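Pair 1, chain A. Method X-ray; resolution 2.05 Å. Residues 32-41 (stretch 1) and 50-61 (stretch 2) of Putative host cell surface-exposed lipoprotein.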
# COMPACT_ATOMS: atom_id res chain seq x y z
N SER A 32 -5.85 -6.61 -2.33
CA SER A 32 -6.76 -7.74 -2.35
C SER A 32 -7.29 -7.76 -3.77
O SER A 32 -7.07 -6.80 -4.52
CB SER A 32 -7.90 -7.52 -1.35
OG SER A 32 -8.80 -6.52 -1.78
N LYS A 33 -7.94 -8.86 -4.16
CA LYS A 33 -8.54 -8.97 -5.49
C LYS A 33 -9.50 -7.81 -5.74
O LYS A 33 -9.50 -7.26 -6.84
CB LYS A 33 -9.29 -10.31 -5.61
CG LYS A 33 -9.77 -10.62 -7.03
CD LYS A 33 -10.63 -11.89 -7.10
CE LYS A 33 -9.87 -13.17 -6.84
NZ LYS A 33 -10.76 -14.36 -6.92
N GLU A 34 -10.34 -7.46 -4.74
CA GLU A 34 -11.33 -6.39 -4.89
C GLU A 34 -10.69 -4.99 -5.02
O GLU A 34 -11.14 -4.17 -5.81
CB GLU A 34 -12.41 -6.45 -3.79
CG GLU A 34 -13.24 -7.73 -3.82
CD GLU A 34 -13.75 -8.19 -5.18
OE1 GLU A 34 -14.26 -7.34 -5.95
OE2 GLU A 34 -13.63 -9.40 -5.48
N GLU A 35 -9.60 -4.76 -4.27
CA GLU A 35 -8.86 -3.49 -4.35
C GLU A 35 -8.25 -3.31 -5.75
O GLU A 35 -8.37 -2.24 -6.36
CB GLU A 35 -7.77 -3.45 -3.29
CG GLU A 35 -8.33 -3.02 -1.95
CD GLU A 35 -7.35 -3.10 -0.80
OE1 GLU A 35 -6.45 -3.97 -0.82
OE2 GLU A 35 -7.53 -2.32 0.16
N LEU A 36 -7.66 -4.39 -6.27
CA LEU A 36 -7.03 -4.42 -7.59
C LEU A 36 -8.06 -4.24 -8.70
O LEU A 36 -7.83 -3.48 -9.64
CB LEU A 36 -6.22 -5.72 -7.76
CG LEU A 36 -5.52 -5.90 -9.12
CD1 LEU A 36 -4.51 -4.77 -9.39
CD2 LEU A 36 -4.85 -7.24 -9.18
N ARG A 37 -9.23 -4.89 -8.55
CA ARG A 37 -10.33 -4.81 -9.52
C ARG A 37 -10.78 -3.36 -9.69
O ARG A 37 -10.98 -2.89 -10.81
CB ARG A 37 -11.51 -5.68 -9.04
CG ARG A 37 -12.57 -5.92 -10.12
CD ARG A 37 -13.91 -6.39 -9.53
NE ARG A 37 -13.78 -7.62 -8.75
CZ ARG A 37 -13.69 -8.84 -9.27
NH1 ARG A 37 -13.70 -9.01 -10.59
NH2 ARG A 37 -13.55 -9.90 -8.48
N SER A 38 -10.96 -2.67 -8.54
CA SER A 38 -11.37 -1.27 -8.46
C SER A 38 -10.25 -0.36 -9.01
O SER A 38 -10.53 0.54 -9.80
CB SER A 38 -11.72 -0.92 -7.02
OG SER A 38 -12.01 0.46 -6.90
N GLN A 39 -8.98 -0.61 -8.64
CA GLN A 39 -7.83 0.17 -9.12
C GLN A 39 -7.74 0.20 -10.66
O GLN A 39 -7.57 1.27 -11.24
CB GLN A 39 -6.53 -0.40 -8.53
CG GLN A 39 -5.26 0.34 -9.00
CD GLN A 39 -5.08 1.70 -8.37
OE1 GLN A 39 -5.62 2.01 -7.32
NE2 GLN A 39 -4.27 2.55 -9.00
N LEU A 40 -7.84 -0.99 -11.31
CA LEU A 40 -7.74 -1.09 -12.77
C LEU A 40 -8.81 -0.29 -13.51
O LEU A 40 -8.55 0.26 -14.57
CB LEU A 40 -7.72 -2.56 -13.24
CG LEU A 40 -6.50 -3.40 -12.82
CD1 LEU A 40 -6.78 -4.89 -13.00
CD2 LEU A 40 -5.20 -2.98 -13.59
N VAL A 41 -10.02 -0.24 -12.94
CA VAL A 41 -11.13 0.53 -13.52
C VAL A 41 -10.99 2.02 -13.17
O VAL A 41 -11.00 2.86 -14.05
CB VAL A 41 -12.51 -0.05 -13.07
CG1 VAL A 41 -13.67 0.87 -13.48
CG2 VAL A 41 -12.73 -1.46 -13.62
N ALA A 50 -12.22 -6.18 -18.65
CA ALA A 50 -10.76 -6.32 -18.71
C ALA A 50 -10.18 -6.43 -17.28
O ALA A 50 -9.27 -7.22 -17.04
CB ALA A 50 -10.15 -5.12 -19.42
N SER A 51 -10.74 -5.65 -16.34
CA SER A 51 -10.31 -5.66 -14.94
C SER A 51 -10.67 -7.00 -14.29
O SER A 51 -9.81 -7.59 -13.64
CB SER A 51 -10.90 -4.49 -14.17
OG SER A 51 -10.47 -4.54 -12.83
N ASP A 52 -11.92 -7.47 -14.49
CA ASP A 52 -12.39 -8.77 -14.00
C ASP A 52 -11.53 -9.91 -14.55
O ASP A 52 -11.19 -10.82 -13.81
CB ASP A 52 -13.88 -9.01 -14.36
CG ASP A 52 -14.87 -8.10 -13.65
OD1 ASP A 52 -14.45 -7.38 -12.68
OD2 ASP A 52 -16.03 -8.06 -14.07
N TYR A 53 -11.14 -9.83 -15.83
CA TYR A 53 -10.25 -10.83 -16.43
C TYR A 53 -8.86 -10.78 -15.76
O TYR A 53 -8.33 -11.82 -15.37
CB TYR A 53 -10.10 -10.61 -17.94
CG TYR A 53 -9.11 -11.56 -18.58
CD1 TYR A 53 -9.50 -12.84 -18.96
CD2 TYR A 53 -7.79 -11.19 -18.80
CE1 TYR A 53 -8.59 -13.73 -19.53
CE2 TYR A 53 -6.87 -12.07 -19.35
CZ TYR A 53 -7.28 -13.34 -19.73
OH TYR A 53 -6.39 -14.21 -20.32
N ALA A 54 -8.26 -9.57 -15.68
CA ALA A 54 -6.93 -9.39 -15.10
C ALA A 54 -6.80 -9.88 -13.64
O ALA A 54 -5.83 -10.56 -13.32
CB ALA A 54 -6.48 -7.94 -15.22
N VAL A 55 -7.77 -9.59 -12.76
CA VAL A 55 -7.66 -10.02 -11.35
C VAL A 55 -7.60 -11.54 -11.14
O VAL A 55 -6.99 -11.99 -10.18
CB VAL A 55 -8.67 -9.34 -10.38
CG1 VAL A 55 -8.51 -7.81 -10.40
CG2 VAL A 55 -10.11 -9.77 -10.69
N GLU A 56 -8.18 -12.31 -12.09
CA GLU A 56 -8.22 -13.78 -12.06
C GLU A 56 -7.13 -14.47 -12.87
O GLU A 56 -6.86 -15.66 -12.64
CB GLU A 56 -9.60 -14.28 -12.58
CG GLU A 56 -10.78 -13.95 -11.66
CD GLU A 56 -10.78 -14.57 -10.28
OE1 GLU A 56 -9.96 -15.48 -10.02
OE2 GLU A 56 -11.62 -14.15 -9.45
N ASN A 57 -6.54 -13.76 -13.85
CA ASN A 57 -5.62 -14.33 -14.83
C ASN A 57 -4.20 -13.76 -14.85
O ASN A 57 -3.51 -13.87 -15.87
CB ASN A 57 -6.29 -14.28 -16.22
CG ASN A 57 -7.53 -15.14 -16.29
OD1 ASN A 57 -7.45 -16.36 -16.45
ND2 ASN A 57 -8.71 -14.53 -16.15
N SER A 58 -3.74 -13.20 -13.72
CA SER A 58 -2.41 -12.62 -13.63
C SER A 58 -1.45 -13.44 -12.75
O SER A 58 -0.34 -12.97 -12.47
CB SER A 58 -2.50 -11.18 -13.14
OG SER A 58 -3.29 -10.42 -14.03
N GLY A 59 -1.88 -14.63 -12.33
CA GLY A 59 -1.11 -15.54 -11.48
C GLY A 59 -0.90 -15.03 -10.07
O GLY A 59 0.02 -15.45 -9.37
N ILE A 60 -1.75 -14.07 -9.64
CA ILE A 60 -1.60 -13.47 -8.31
C ILE A 60 -2.04 -14.42 -7.21
O ILE A 60 -3.13 -15.00 -7.29
CB ILE A 60 -2.28 -12.07 -8.20
CG1 ILE A 60 -1.67 -11.08 -9.22
CG2 ILE A 60 -2.19 -11.52 -6.75
CD1 ILE A 60 -2.55 -9.92 -9.53
N ASP A 61 -1.19 -14.56 -6.18
CA ASP A 61 -1.51 -15.33 -5.00
C ASP A 61 -2.00 -14.30 -3.95
O ASP A 61 -1.19 -13.62 -3.32
CB ASP A 61 -0.28 -16.11 -4.48
CG ASP A 61 -0.61 -17.07 -3.35
OD1 ASP A 61 -1.64 -16.86 -2.67
OD2 ASP A 61 0.14 -18.05 -3.15
O HOH W 1 -10.88 -17.19 -7.86
O HOH W 2 -13.21 -11.45 -11.97
O HOH W 3 -13.58 -12.58 -9.47

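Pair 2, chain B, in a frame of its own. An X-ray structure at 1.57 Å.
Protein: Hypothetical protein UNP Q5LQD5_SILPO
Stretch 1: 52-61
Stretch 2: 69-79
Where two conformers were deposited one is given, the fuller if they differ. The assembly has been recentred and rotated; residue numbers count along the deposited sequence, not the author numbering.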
# COMPACT_ATOMS: atom_id res chain seq x y z
N PHE B 52 -13.07 -2.35 -8.69
CA PHE B 52 -14.26 -2.02 -7.91
C PHE B 52 -14.12 -2.37 -6.44
O PHE B 52 -14.46 -1.56 -5.56
CB PHE B 52 -15.47 -2.68 -8.54
CG PHE B 52 -15.59 -2.36 -10.00
CD1 PHE B 52 -16.04 -1.12 -10.41
CD2 PHE B 52 -15.13 -3.28 -10.96
CE1 PHE B 52 -16.12 -0.80 -11.78
CE2 PHE B 52 -15.19 -2.96 -12.32
CZ PHE B 52 -15.69 -1.73 -12.73
N TRP B 53 -13.63 -3.58 -6.16
CA TRP B 53 -13.47 -4.01 -4.79
C TRP B 53 -12.64 -3.01 -4.01
O TRP B 53 -12.95 -2.69 -2.87
CB TRP B 53 -12.75 -5.34 -4.77
CG TRP B 53 -13.65 -6.54 -4.96
CD1 TRP B 53 -14.92 -6.56 -5.46
CD2 TRP B 53 -13.29 -7.89 -4.70
NE1 TRP B 53 -15.40 -7.86 -5.48
CE2 TRP B 53 -14.41 -8.69 -5.03
CE3 TRP B 53 -12.13 -8.50 -4.21
CZ2 TRP B 53 -14.40 -10.09 -4.88
CZ3 TRP B 53 -12.12 -9.89 -4.05
CH2 TRP B 53 -13.26 -10.66 -4.38
N GLY B 54 -11.56 -2.53 -4.64
CA GLY B 54 -10.61 -1.65 -3.93
C GLY B 54 -11.25 -0.33 -3.54
O GLY B 54 -10.97 0.22 -2.47
N GLU B 55 -12.08 0.20 -4.43
CA GLU B 55 -12.77 1.47 -4.17
C GLU B 55 -13.95 1.27 -3.22
O GLU B 55 -14.13 2.01 -2.26
CB GLU B 55 -13.28 2.07 -5.49
CG GLU B 55 -12.17 2.43 -6.48
CD GLU B 55 -12.69 3.01 -7.81
OE1 GLU B 55 -13.91 2.92 -8.08
OE2 GLU B 55 -11.86 3.57 -8.57
N GLU B 56 -14.78 0.27 -3.50
CA GLU B 56 -15.99 0.06 -2.72
C GLU B 56 -15.72 -0.28 -1.26
O GLU B 56 -16.43 0.20 -0.36
CB GLU B 56 -16.87 -1.01 -3.38
CG GLU B 56 -17.41 -0.47 -4.69
CD GLU B 56 -18.30 -1.46 -5.43
OE1 GLU B 56 -18.73 -2.46 -4.82
OE2 GLU B 56 -18.57 -1.20 -6.63
N VAL B 57 -14.69 -1.07 -0.99
CA VAL B 57 -14.38 -1.41 0.42
C VAL B 57 -14.06 -0.16 1.25
O VAL B 57 -14.42 -0.10 2.43
CB VAL B 57 -13.28 -2.50 0.53
CG1 VAL B 57 -11.89 -1.93 0.33
CG2 VAL B 57 -13.38 -3.26 1.84
N LEU B 58 -13.41 0.82 0.63
CA LEU B 58 -13.13 2.10 1.31
C LEU B 58 -14.44 2.84 1.65
O LEU B 58 -14.59 3.41 2.74
CB LEU B 58 -12.22 2.98 0.47
CG LEU B 58 -10.79 2.45 0.29
CD1 LEU B 58 -9.99 3.37 -0.63
CD2 LEU B 58 -10.04 2.27 1.62
N GLN B 59 -15.39 2.82 0.73
CA GLN B 59 -16.70 3.42 1.01
C GLN B 59 -17.39 2.76 2.20
O GLN B 59 -17.97 3.44 3.04
CB GLN B 59 -17.59 3.39 -0.23
CG GLN B 59 -18.87 4.21 -0.05
CD GLN B 59 -18.61 5.67 0.28
OE1 GLN B 59 -17.77 6.33 -0.35
NE2 GLN B 59 -19.33 6.19 1.26
N HIS B 60 -17.31 1.43 2.29
CA HIS B 60 -17.92 0.76 3.44
C HIS B 60 -17.27 1.17 4.76
O HIS B 60 -17.96 1.31 5.76
CB HIS B 60 -17.92 -0.76 3.28
CG HIS B 60 -18.86 -1.24 2.23
ND1 HIS B 60 -20.20 -1.49 2.49
CD2 HIS B 60 -18.69 -1.49 0.91
CE1 HIS B 60 -20.79 -1.90 1.38
NE2 HIS B 60 -19.89 -1.91 0.41
N LEU B 61 -15.96 1.33 4.75
CA LEU B 61 -15.24 1.86 5.92
C LEU B 61 -15.67 3.29 6.28
O LEU B 61 -15.86 3.60 7.46
CB LEU B 61 -13.73 1.84 5.67
CG LEU B 61 -13.05 0.47 5.65
CD1 LEU B 61 -11.55 0.60 5.27
CD2 LEU B 61 -13.23 -0.31 6.96
N ASP B 69 -16.45 -6.82 8.08
CA ASP B 69 -17.75 -6.65 7.43
C ASP B 69 -17.68 -5.93 6.08
O ASP B 69 -18.36 -6.31 5.13
CB ASP B 69 -18.71 -5.92 8.37
CG ASP B 69 -19.02 -6.74 9.60
OD1 ASP B 69 -19.05 -8.00 9.51
OD2 ASP B 69 -19.22 -6.13 10.66
N ALA B 70 -16.85 -4.89 6.00
CA ALA B 70 -16.61 -4.19 4.74
C ALA B 70 -16.11 -5.17 3.66
O ALA B 70 -16.62 -5.20 2.54
CB ALA B 70 -15.60 -3.07 4.97
N VAL B 71 -15.10 -5.97 4.00
CA VAL B 71 -14.56 -6.94 3.06
C VAL B 71 -15.63 -7.98 2.70
O VAL B 71 -15.81 -8.30 1.53
CB VAL B 71 -13.27 -7.60 3.61
CG1 VAL B 71 -12.83 -8.73 2.71
CG2 VAL B 71 -12.15 -6.54 3.73
N ASN B 72 -16.34 -8.48 3.71
CA ASN B 72 -17.37 -9.48 3.44
C ASN B 72 -18.51 -8.95 2.57
O ASN B 72 -18.96 -9.66 1.67
CB ASN B 72 -17.86 -10.13 4.75
CG ASN B 72 -16.80 -11.02 5.41
OD1 ASN B 72 -15.75 -11.32 4.82
ND2 ASN B 72 -17.06 -11.44 6.65
N HIS B 73 -18.95 -7.71 2.81
CA HIS B 73 -20.01 -7.06 2.01
C HIS B 73 -19.63 -6.96 0.54
O HIS B 73 -20.44 -7.19 -0.36
CB HIS B 73 -20.27 -5.62 2.49
CG HIS B 73 -20.81 -5.51 3.88
ND1 HIS B 73 -20.62 -4.39 4.67
CD2 HIS B 73 -21.55 -6.36 4.63
CE1 HIS B 73 -21.21 -4.56 5.83
NE2 HIS B 73 -21.78 -5.75 5.84
N VAL B 74 -18.39 -6.55 0.31
CA VAL B 74 -17.92 -6.35 -1.04
C VAL B 74 -17.76 -7.68 -1.77
O VAL B 74 -18.20 -7.82 -2.90
CB VAL B 74 -16.59 -5.56 -1.03
CG1 VAL B 74 -15.92 -5.61 -2.38
CG2 VAL B 74 -16.88 -4.15 -0.60
N THR B 75 -17.14 -8.65 -1.11
CA THR B 75 -16.79 -9.91 -1.77
C THR B 75 -18.01 -10.81 -1.97
O THR B 75 -18.11 -11.50 -3.00
CB THR B 75 -15.69 -10.66 -1.02
OG1 THR B 75 -16.12 -10.94 0.31
CG2 THR B 75 -14.40 -9.84 -1.00
N SER B 76 -18.93 -10.79 -1.00
CA SER B 76 -20.13 -11.65 -1.02
C SER B 76 -21.03 -11.35 -2.21
O SER B 76 -21.70 -12.26 -2.74
CB SER B 76 -20.93 -11.52 0.28
OG SER B 76 -21.61 -10.27 0.36
N GLN B 77 -21.06 -10.09 -2.63
CA GLN B 77 -21.88 -9.57 -3.73
C GLN B 77 -21.36 -9.98 -5.10
O GLN B 77 -22.00 -9.71 -6.12
CB GLN B 77 -21.87 -8.04 -3.71
CG GLN B 77 -22.69 -7.34 -2.64
CD GLN B 77 -22.62 -5.82 -2.77
OE1 GLN B 77 -23.60 -5.18 -3.13
NE2 GLN B 77 -21.45 -5.26 -2.49
N ASP B 78 -20.18 -10.59 -5.14
CA ASP B 78 -19.49 -10.81 -6.41
C ASP B 78 -19.40 -12.30 -6.69
O ASP B 78 -18.70 -13.01 -5.97
CB ASP B 78 -18.09 -10.18 -6.32
CG ASP B 78 -17.30 -10.25 -7.62
OD1 ASP B 78 -17.61 -11.07 -8.53
OD2 ASP B 78 -16.31 -9.47 -7.69
N SER B 79 -20.08 -12.76 -7.74
CA SER B 79 -20.08 -14.19 -8.09
C SER B 79 -18.71 -14.72 -8.51
O SER B 79 -18.48 -15.93 -8.49
CB SER B 79 -21.10 -14.49 -9.20
OG SER B 79 -20.77 -13.80 -10.40
O HOH W 4 -19.94 -2.89 -2.31

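Pair 1 and pair 2 each pack two helices that run in roughly opposite directions. The angle between the helix directions is 142° in pair 1 and 136° in pair 2. The axes approach to 8.8 Å and 8.7 Å. Fourteen central residues superpose with an RMSD of 0.5 Å. The buried surface is also similar, 501 Å² in pair 1 and 526 Å² in pair 2.

The clearest common feature is a valine knob. A:Val55 matches B:Val74, and each points toward the opposing helix. A:Val55 sits among A:Lys33, A:Leu36, A:Arg37 and A:Leu40. B:Val74 sits among the matching residues B:Trp53, B:Glu56, B:Val57 and B:His60. The knob is kept while all four walls of its hole differ. In pair 1, A:Val55 CG1 lies 3.8 Å from A:Leu36 CG. In pair 2, B:Val74 CG1 lies over the face of the B:Trp53 five-membered ring, 3.7 Å from its centroid.

A second matched position, nearer the other end of the contact, holds a small residue in both pairs. A:Ser51 matches B:Ala70. A:Ser51 is itself a knob, and its OG donates a hydrogen bond to the backbone A:Arg37 O at 2.7 Å. This ties a side chain of one helix to the main chain of the other. B:Ala70 has no hydroxyl and packs by apolar contact instead. Its CB is 3.8 Å from B:Val57 CG2 and 3.7 Å from B:His60 CB.

The flank at A:Arg37 and B:Val57 changes from charged to apolar. A:Arg37 NH1 donates to A:Asp52 OD1 at 2.8 Å, within a salt bridge. On its own helix, A:Arg37 NE bonds to A:Glu34 OE1 at 2.9 Å, also within a salt bridge. A:Val55 CG2 covers one face of the guanidinium. In pair 2 the counterparts of A:Arg37 and A:Asp52 are both valines. B:Val57 CG2 meets B:Val71 CG2 at 4.0 Å, so an apolar contact replaces the ion pair.

A:Lys33 and B:Trp53 both start sideways and bring their ends nearer the other helix. A:Lys33 NZ forms a salt bridge to A:Glu56 OE2 at 2.7 Å. Water 1 also links A:Lys33 NZ to A:Glu56 OE1. The match of A:Glu56 is B:Thr75, whose CG2 lies over the B:Trp53 six-membered ring, 3.8 Å from its centroid. A charged pair thus gives way to a CH-pi contact.

At two further matched positions, A:Leu40 CD1 packs on A:Ala54 CB at 3.8 Å. In pair 2 two histidines occupy these positions. B:His73 CB lies over the face of the B:His60 ring, 4.2 Å from its centroid.

Water serves both contacts. In pair 1, water 2 joins A:Arg37 NH1 to A:Asp52 O, and water 3 joins A:Arg37 NH2 to A:Glu56 OE2. In pair 2, water 4 joins B:Glu56 OE1, B:His60 NE2 and B:Gln77 NE2.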